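Local coordinates for protein alkaline phosphatase (Thermus thermophilus, PDB 7KWD) that probably hydrolyses phosphate monoesters as a homodimeric alkaline phosphatase that uses zinc and magnesium ions, at residues A[57-71]-A[287-299]. Sequence-based numbering, arbitrary orientation.
Sequences AQAYARRRQGRVLAL and LWDVLAADEVLEL
Asp294, on helix 287-299, reaches the start of the helix that opens at Ala70 and offers both carboxylate oxygens to its first two amides. OD2 accepts from Ala70 N at 2.7 Å and OD1 from Leu71 N at 2.9 Å, each through its syn lone pair. OD2 also meets Arg67 NH2 in a 2.8 Å salt bridge, at the edge of the guanidinium. Arg67 gets there by a bend at chi3 (-91°), while its NH1 donates to Gln65 OE1, nearly in line with that C=O, and so ties the two side chains together. An asparagine here would probably weaken the pairing with Arg67 and leave one of the two amides poorly matched, since its amide nitrogen cannot accept a bond.

The apolar side is tight. Leu287 CD2 sits over the centre of the Tyr60 ring in a CH-pi contact, 3.6 Å from the centroid, and Arg64 CG lies against the opposite face. Next to Leu287, Ala57 CB meets Val290 CG1 at 3.6 Å, and Leu291 fits its CD2 against Leu69 CD1. Partly exposed Gln65 and exposed Glu298 form the looser margin; a water there takes a weak bond from Arg67 NH1 and donates to Leu291 O.

The axes of helices 57-65 and 287-299 cross at -78°, 10.4 Å apart at their closest; Ala293 and Leu297 also touch strand 40-46, which leads to the metal ligand Asp47. Within the alkaline phosphatase fold, a carboxylate over 200 residues along the chain thus binds first-turn amides at a helix N terminus, where its charge would probably suit the helix dipole.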
ATOM      1  N   ALA A  57      -0.467   8.114   9.823  1.00 26.62           N
ATOM      2  CA  ALA A  57       0.367   8.589  10.921  1.00 22.22           C
ATOM      3  C   ALA A  57       1.236   9.775  10.502  1.00 27.40           C
ATOM      4  O   ALA A  57       1.478  10.701  11.292  1.00 22.26           O
ATOM      5  CB  ALA A  57       1.261   7.464  11.421  1.00 19.68           C
ATOM      6  N   GLN A  58       1.790   9.712   9.291  1.00 18.96           N
ATOM      7  CA  GLN A  58       2.561  10.829   8.747  1.00 26.47           C
ATOM      8  C   GLN A  58       1.746  12.121   8.771  1.00 21.09           C
ATOM      9  O   GLN A  58       2.231  13.164   9.204  1.00 20.37           O
ATOM     10  CB  GLN A  58       2.992  10.507   7.316  1.00 21.16           C
ATOM     11  CG  GLN A  58       3.821  11.590   6.635  1.00 27.59           C
ATOM     12  CD  GLN A  58       4.151  11.223   5.189  1.00 24.42           C
ATOM     13  OE1 GLN A  58       5.319  11.121   4.811  1.00 21.31           O
ATOM     14  NE2 GLN A  58       3.117  11.024   4.378  1.00 28.37           N
ATOM     15  N   ALA A  59       0.490  12.043   8.318  1.00 22.73           N
ATOM     16  CA  ALA A  59      -0.374  13.209   8.279  1.00 26.47           C
ATOM     17  C   ALA A  59      -0.754  13.636   9.678  1.00 29.63           C
ATOM     18  O   ALA A  59      -0.743  14.830   9.994  1.00 27.78           O
ATOM     19  CB  ALA A  59      -1.629  12.908   7.459  1.00 23.80           C
ATOM     20  N   TYR A  60      -1.077  12.670  10.538  1.00 25.46           N
ATOM     21  CA  TYR A  60      -1.514  13.018  11.885  1.00 25.81           C
ATOM     22  C   TYR A  60      -0.414  13.757  12.643  1.00 25.81           C
ATOM     23  O   TYR A  60      -0.666  14.754  13.324  1.00 25.60           O
ATOM     24  CB  TYR A  60      -1.939  11.758  12.633  1.00 22.18           C
ATOM     25  CG  TYR A  60      -2.605  12.068  13.967  1.00 28.00           C
ATOM     26  CD1 TYR A  60      -1.858  12.217  15.105  1.00 29.63           C
ATOM     27  CD2 TYR A  60      -3.989  12.258  14.067  1.00 26.63           C
ATOM     28  CE1 TYR A  60      -2.451  12.535  16.312  1.00 24.49           C
ATOM     29  CE2 TYR A  60      -4.586  12.560  15.295  1.00 24.43           C
ATOM     30  CZ  TYR A  60      -3.822  12.703  16.395  1.00 25.73           C
ATOM     31  OH  TYR A  60      -4.392  13.027  17.615  1.00 34.83           O
ATOM     32  N   ALA A  61       0.814  13.253  12.576  1.00 27.23           N
ATOM     33  CA  ALA A  61       1.904  13.922  13.281  1.00 22.83           C
ATOM     34  C   ALA A  61       2.050  15.374  12.810  1.00 25.33           C
ATOM     35  O   ALA A  61       2.174  16.299  13.624  1.00 23.70           O
ATOM     36  CB  ALA A  61       3.201  13.131  13.088  1.00 26.87           C
ATOM     37  N   ARG A  62       2.032  15.596  11.497  1.00 22.00           N
ATOM     38  CA  ARG A  62       2.221  16.948  10.988  1.00 28.15           C
ATOM     39  C   ARG A  62       1.020  17.818  11.326  1.00 28.01           C
ATOM     40  O   ARG A  62       1.158  18.877  11.950  1.00 29.57           O
ATOM     41  CB  ARG A  62       2.448  16.927   9.482  1.00 27.95           C
ATOM     42  CG  ARG A  62       3.892  16.597   9.089  1.00 29.76           C
ATOM     43  CD  ARG A  62       3.967  16.117   7.605  1.00 36.58           C
ATOM     44  NE  ARG A  62       5.355  16.010   7.143  1.00 31.18           N
ATOM     45  CZ  ARG A  62       6.092  17.043   6.758  1.00 30.43           C
ATOM     46  NH1 ARG A  62       5.609  18.290   6.753  1.00 26.28           N
ATOM     47  NH2 ARG A  62       7.339  16.833   6.394  1.00 22.30           N
ATOM     48  N   ARG A  63      -0.182  17.344  10.964  1.00 23.42           N
ATOM     49  CA  ARG A  63      -1.385  18.159  11.050  1.00 24.85           C
ATOM     50  C   ARG A  63      -1.873  18.355  12.482  1.00 32.44           C
ATOM     51  O   ARG A  63      -2.362  19.439  12.824  1.00 31.07           O
ATOM     52  CB  ARG A  63      -2.471  17.501  10.210  1.00 25.78           C
ATOM     53  CG  ARG A  63      -3.729  18.291  10.115  1.00 35.09           C
ATOM     54  CD  ARG A  63      -4.652  17.654   9.101  1.00 33.48           C
ATOM     55  NE  ARG A  63      -6.005  18.170   9.197  1.00 34.41           N
ATOM     56  CZ  ARG A  63      -6.549  19.028   8.335  1.00 35.68           C
ATOM     57  NH1 ARG A  63      -5.862  19.481   7.290  1.00 29.80           N
ATOM     58  NH2 ARG A  63      -7.807  19.415   8.505  1.00 38.15           N
ATOM     59  N   ARG A  64      -1.814  17.319  13.324  1.00 30.05           N
ATOM     60  CA  ARG A  64      -2.397  17.427  14.654  1.00 24.37           C
ATOM     61  C   ARG A  64      -1.374  17.559  15.756  1.00 24.08           C
ATOM     62  O   ARG A  64      -1.737  17.915  16.885  1.00 30.44           O
ATOM     63  CB  ARG A  64      -3.250  16.203  15.014  1.00 28.26           C
ATOM     64  CG  ARG A  64      -4.253  15.755  13.992  1.00 36.69           C
ATOM     65  CD  ARG A  64      -5.034  16.899  13.462  1.00 41.62           C
ATOM     66  NE  ARG A  64      -5.981  17.423  14.439  1.00 39.78           N
ATOM     67  CZ  ARG A  64      -6.261  18.713  14.592  1.00 50.43           C
ATOM     68  NH1 ARG A  64      -5.647  19.643  13.857  1.00 52.02           N
ATOM     69  NH2 ARG A  64      -7.167  19.070  15.495  1.00 54.11           N
ATOM     70  N   GLN A  65      -0.129  17.206  15.499  1.00 24.85           N
ATOM     71  CA  GLN A  65       0.908  17.376  16.505  1.00 25.08           C
ATOM     72  C   GLN A  65       1.973  18.356  16.059  1.00 26.29           C
ATOM     73  O   GLN A  65       2.906  18.600  16.811  1.00 26.47           O
ATOM     74  CB  GLN A  65       1.513  16.014  16.840  1.00 23.72           C
ATOM     75  CG  GLN A  65       0.445  15.006  17.343  1.00 32.41           C
ATOM     76  CD  GLN A  65       1.030  13.679  17.804  1.00 31.55           C
ATOM     77  OE1 GLN A  65       2.105  13.292  17.379  1.00 28.56           O
ATOM     78  NE2 GLN A  65       0.317  12.984  18.688  1.00 36.87           N
ATOM     79  N   GLY A  66       1.833  18.937  14.873  1.00 26.55           N
ATOM     80  CA  GLY A  66       2.829  19.894  14.385  1.00 29.41           C
ATOM     81  C   GLY A  66       4.245  19.373  14.401  1.00 31.52           C
ATOM     82  O   GLY A  66       5.186  20.129  14.679  1.00 32.18           O
ATOM     83  N   ARG A  67       4.430  18.086  14.095  1.00 29.37           N
ATOM     84  CA  ARG A  67       5.759  17.460  14.102  1.00 27.38           C
ATOM     85  C   ARG A  67       5.882  16.527  12.901  1.00 25.26           C
ATOM     86  O   ARG A  67       4.890  15.962  12.422  1.00 25.15           O
ATOM     87  CB  ARG A  67       5.994  16.650  15.396  1.00 34.34           C
ATOM     88  CG  ARG A  67       4.922  15.528  15.524  1.00 35.17           C
ATOM     89  CD  ARG A  67       5.006  14.641  16.750  1.00 38.76           C
ATOM     90  NE  ARG A  67       5.842  13.505  16.433  1.00 50.31           N
ATOM     91  CZ  ARG A  67       5.494  12.235  16.563  1.00 41.91           C
ATOM     92  NH1 ARG A  67       4.307  11.871  17.033  1.00 38.12           N
ATOM     93  NH2 ARG A  67       6.385  11.311  16.236  1.00 47.98           N
ATOM     94  N   VAL A  68       7.115  16.322  12.458  1.00 22.15           N
ATOM     95  CA  VAL A  68       7.412  15.324  11.437  1.00 22.83           C
ATOM     96  C   VAL A  68       7.680  13.986  12.119  1.00 23.76           C
ATOM     97  O   VAL A  68       8.560  13.887  12.965  1.00 16.72           O
ATOM     98  CB  VAL A  68       8.606  15.742  10.583  1.00 26.02           C
ATOM     99  CG1 VAL A  68       8.903  14.697   9.531  1.00 28.23           C
ATOM    100  CG2 VAL A  68       8.317  17.099   9.968  1.00 22.53           C
ATOM    101  N   LEU A  69       6.921  12.963  11.739  1.00 22.43           N
ATOM    102  CA  LEU A  69       7.129  11.612  12.219  1.00 25.65           C
ATOM    103  C   LEU A  69       8.568  11.161  12.017  1.00 25.99           C
ATOM    104  O   LEU A  69       9.145  11.350  10.945  1.00 22.57           O
ATOM    105  CB  LEU A  69       6.162  10.717  11.437  1.00 31.99           C
ATOM    106  CG  LEU A  69       5.781   9.339  11.922  1.00 30.08           C
ATOM    107  CD1 LEU A  69       4.881   9.432  13.112  1.00 28.66           C
ATOM    108  CD2 LEU A  69       5.089   8.622  10.782  1.00 27.65           C
ATOM    109  N   ALA A  70       9.154  10.553  13.052  1.00 23.80           N
ATOM    110  CA  ALA A  70      10.525  10.090  12.910  1.00 23.57           C
ATOM    111  C   ALA A  70      10.658   9.111  11.744  1.00 20.03           C
ATOM    112  O   ALA A  70      11.646   9.138  11.008  1.00 25.19           O
ATOM    113  CB  ALA A  70      11.024   9.455  14.200  1.00 24.78           C
ATOM    114  N   LEU A  71       9.670   8.252  11.548  1.00 21.79           N
ATOM    115  CA  LEU A  71       9.739   7.306  10.440  1.00 21.10           C
ATOM    116  C   LEU A  71       9.782   8.046   9.099  1.00 24.79           C
ATOM    117  O   LEU A  71      10.514   7.645   8.191  1.00 21.06           O
ATOM    118  CB  LEU A  71       8.554   6.333  10.505  1.00 17.71           C
ATOM    119  CG  LEU A  71       8.617   5.209   9.487  1.00 15.90           C
ATOM    120  CD1 LEU A  71       9.952   4.477   9.528  1.00 17.72           C
ATOM    121  CD2 LEU A  71       7.428   4.236   9.629  1.00 19.92           C
ATOM    122  N   LEU A 287      -3.096   3.988  14.704  1.00 24.49           N
ATOM    123  CA  LEU A 287      -2.331   5.214  14.751  1.00 21.98           C
ATOM    124  C   LEU A 287      -1.494   5.294  16.016  1.00 24.56           C
ATOM    125  O   LEU A 287      -0.310   5.627  15.957  1.00 24.12           O
ATOM    126  CB  LEU A 287      -3.269   6.416  14.666  1.00 29.33           C
ATOM    127  CG  LEU A 287      -2.677   7.753  15.099  1.00 26.40           C
ATOM    128  CD1 LEU A 287      -1.662   8.231  14.071  1.00 28.44           C
ATOM    129  CD2 LEU A 287      -3.780   8.819  15.234  1.00 31.03           C
ATOM    130  N   TRP A 288      -2.102   5.029  17.184  1.00 24.27           N
ATOM    131  CA  TRP A 288      -1.357   5.208  18.425  1.00 25.12           C
ATOM    132  C   TRP A 288      -0.267   4.152  18.589  1.00 21.03           C
ATOM    133  O   TRP A 288       0.775   4.451  19.180  1.00 24.29           O
ATOM    134  CB  TRP A 288      -2.313   5.256  19.639  1.00 26.08           C
ATOM    135  CG  TRP A 288      -2.857   6.647  19.754  1.00 27.30           C
ATOM    136  CD1 TRP A 288      -4.097   7.067  19.410  1.00 25.99           C
ATOM    137  CD2 TRP A 288      -2.148   7.815  20.189  1.00 27.46           C
ATOM    138  NE1 TRP A 288      -4.213   8.409  19.611  1.00 30.71           N
ATOM    139  CE2 TRP A 288      -3.030   8.896  20.093  1.00 30.01           C
ATOM    140  CE3 TRP A 288      -0.863   8.043  20.661  1.00 26.16           C
ATOM    141  CZ2 TRP A 288      -2.663  10.193  20.438  1.00 30.85           C
ATOM    142  CZ3 TRP A 288      -0.498   9.337  21.012  1.00 30.31           C
ATOM    143  CH2 TRP A 288      -1.398  10.391  20.903  1.00 23.47           C
ATOM    144  N   ASP A 289      -0.452   2.939  18.058  1.00 21.59           N
ATOM    145  CA  ASP A 289       0.650   1.972  18.114  1.00 22.44           C
ATOM    146  C   ASP A 289       1.744   2.340  17.115  1.00 20.06           C
ATOM    147  O   ASP A 289       2.932   2.063  17.344  1.00 23.15           O
ATOM    148  CB  ASP A 289       0.140   0.542  17.878  1.00 21.02           C
ATOM    149  CG  ASP A 289      -0.269  -0.154  19.185  1.00 28.94           C
ATOM    150  OD1 ASP A 289      -0.879   0.528  20.031  1.00 22.84           O
ATOM    151  OD2 ASP A 289       0.055  -1.354  19.404  1.00 26.79           O
ATOM    152  N   VAL A 290       1.380   3.012  16.029  1.00 27.57           N
ATOM    153  CA  VAL A 290       2.404   3.517  15.129  1.00 18.96           C
ATOM    154  C   VAL A 290       3.149   4.665  15.776  1.00 20.60           C
ATOM    155  O   VAL A 290       4.366   4.789  15.611  1.00 23.35           O
ATOM    156  CB  VAL A 290       1.788   3.948  13.791  1.00 20.85           C
ATOM    157  CG1 VAL A 290       2.848   4.634  12.930  1.00 23.85           C
ATOM    158  CG2 VAL A 290       1.250   2.738  13.067  1.00 23.95           C
ATOM    159  N   LEU A 291       2.426   5.523  16.528  1.00 22.68           N
ATOM    160  CA  LEU A 291       3.063   6.640  17.222  1.00 22.60           C
ATOM    161  C   LEU A 291       3.910   6.127  18.386  1.00 18.75           C
ATOM    162  O   LEU A 291       4.997   6.641  18.646  1.00 20.35           O
ATOM    163  CB  LEU A 291       2.023   7.651  17.731  1.00 24.95           C
ATOM    164  CG  LEU A 291       1.217   8.344  16.643  1.00 24.89           C
ATOM    165  CD1 LEU A 291       0.338   9.431  17.208  1.00 24.29           C
ATOM    166  CD2 LEU A 291       2.114   8.991  15.581  1.00 22.15           C
ATOM    167  N   ALA A 292       3.465   5.068  19.046  1.00 23.39           N
ATOM    168  CA  ALA A 292       4.316   4.472  20.071  1.00 18.75           C
ATOM    169  C   ALA A 292       5.602   3.894  19.470  1.00 22.97           C
ATOM    170  O   ALA A 292       6.680   3.985  20.070  1.00 23.25           O
ATOM    171  CB  ALA A 292       3.558   3.359  20.798  1.00 22.88           C
ATOM    172  N   ALA A 293       5.487   3.229  18.322  1.00 22.18           N
ATOM    173  CA  ALA A 293       6.678   2.758  17.622  1.00 25.61           C
ATOM    174  C   ALA A 293       7.603   3.920  17.266  1.00 26.45           C
ATOM    175  O   ALA A 293       8.834   3.790  17.337  1.00 21.54           O
ATOM    176  CB  ALA A 293       6.278   2.017  16.348  1.00 23.25           C
ATOM    177  N   ASP A 294       7.022   5.071  16.896  1.00 21.50           N
ATOM    178  CA  ASP A 294       7.846   6.200  16.488  1.00 23.08           C
ATOM    179  C   ASP A 294       8.697   6.688  17.643  1.00 26.17           C
ATOM    180  O   ASP A 294       9.871   7.037  17.460  1.00 24.21           O
ATOM    181  CB  ASP A 294       6.956   7.317  15.928  1.00 21.39           C
ATOM    182  CG  ASP A 294       7.642   8.124  14.846  1.00 26.33           C
ATOM    183  OD1 ASP A 294       7.929   7.558  13.764  1.00 27.80           O
ATOM    184  OD2 ASP A 294       7.892   9.315  15.075  1.00 25.60           O
ATOM    185  N   GLU A 295       8.148   6.685  18.849  1.00 20.74           N
ATOM    186  CA  GLU A 295       8.966   7.065  20.001  1.00 24.05           C
ATOM    187  C   GLU A 295      10.121   6.101  20.178  1.00 25.03           C
ATOM    188  O   GLU A 295      11.223   6.491  20.592  1.00 22.61           O
ATOM    189  CB  GLU A 295       8.131   7.093  21.280  1.00 23.94           C
ATOM    190  CG  GLU A 295       7.144   8.242  21.339  1.00 33.83           C
ATOM    191  CD  GLU A 295       6.337   8.243  22.647  1.00 47.76           C
ATOM    192  OE1 GLU A 295       5.084   8.306  22.568  1.00 54.76           O
ATOM    193  OE2 GLU A 295       6.956   8.166  23.744  1.00 41.17           O
ATOM    194  N   VAL A 296       9.874   4.817  19.904  1.00 22.39           N
ATOM    195  CA  VAL A 296      10.931   3.810  20.022  1.00 24.08           C
ATOM    196  C   VAL A 296      12.008   4.054  18.980  1.00 20.40           C
ATOM    197  O   VAL A 296      13.209   3.958  19.268  1.00 22.53           O
ATOM    198  CB  VAL A 296      10.344   2.391  19.898  1.00 19.35           C
ATOM    199  CG1 VAL A 296      11.468   1.340  19.808  1.00 20.86           C
ATOM    200  CG2 VAL A 296       9.417   2.088  21.097  1.00 22.02           C
ATOM    201  N   LEU A 297      11.591   4.376  17.754  1.00 25.53           N
ATOM    202  CA  LEU A 297      12.524   4.673  16.667  1.00 23.63           C
ATOM    203  C   LEU A 297      13.526   5.726  17.083  1.00 24.87           C
ATOM    204  O   LEU A 297      14.724   5.606  16.798  1.00 25.80           O
ATOM    205  CB  LEU A 297      11.730   5.155  15.479  1.00 21.81           C
ATOM    206  CG  LEU A 297      12.158   4.894  14.054  1.00 30.52           C
ATOM    207  CD1 LEU A 297      12.614   3.481  13.832  1.00 33.39           C
ATOM    208  CD2 LEU A 297      10.920   5.259  13.191  1.00 25.89           C
ATOM    209  N   GLU A 298      13.043   6.766  17.752  1.00 25.51           N
ATOM    210  CA  GLU A 298      13.901   7.851  18.173  1.00 28.11           C
ATOM    211  C   GLU A 298      14.925   7.339  19.146  1.00 24.21           C
ATOM    212  O   GLU A 298      16.105   7.675  19.040  1.00 27.55           O
ATOM    213  CB  GLU A 298      13.049   8.953  18.781  1.00 26.97           C
ATOM    214  CG  GLU A 298      12.298   9.694  17.687  1.00 39.94           C
ATOM    215  CD  GLU A 298      11.516  10.895  18.165  1.00 51.44           C
ATOM    216  OE1 GLU A 298      11.019  10.858  19.311  1.00 55.80           O
ATOM    217  OE2 GLU A 298      11.373  11.857  17.370  1.00 69.15           O
ATOM    218  N   LEU A 299      14.502   6.454  20.047  1.00 26.81           N
ATOM    219  CA  LEU A 299      15.429   5.819  20.969  1.00 27.73           C
ATOM    220  C   LEU A 299      16.461   4.972  20.241  1.00 27.85           C
ATOM    221  O   LEU A 299      17.657   5.016  20.544  1.00 27.12           O
ATOM    222  CB  LEU A 299      14.645   4.954  21.948  1.00 28.35           C
ATOM    223  CG  LEU A 299      15.146   5.065  23.373  1.00 43.04           C
ATOM    224  CD1 LEU A 299      14.953   6.495  23.873  1.00 53.15           C
ATOM    225  CD2 LEU A 299      14.362   4.064  24.182  1.00 43.96           C
TER
HETATM  226  O   HOH W   1       5.254   9.372  18.486  1.00 25.26           O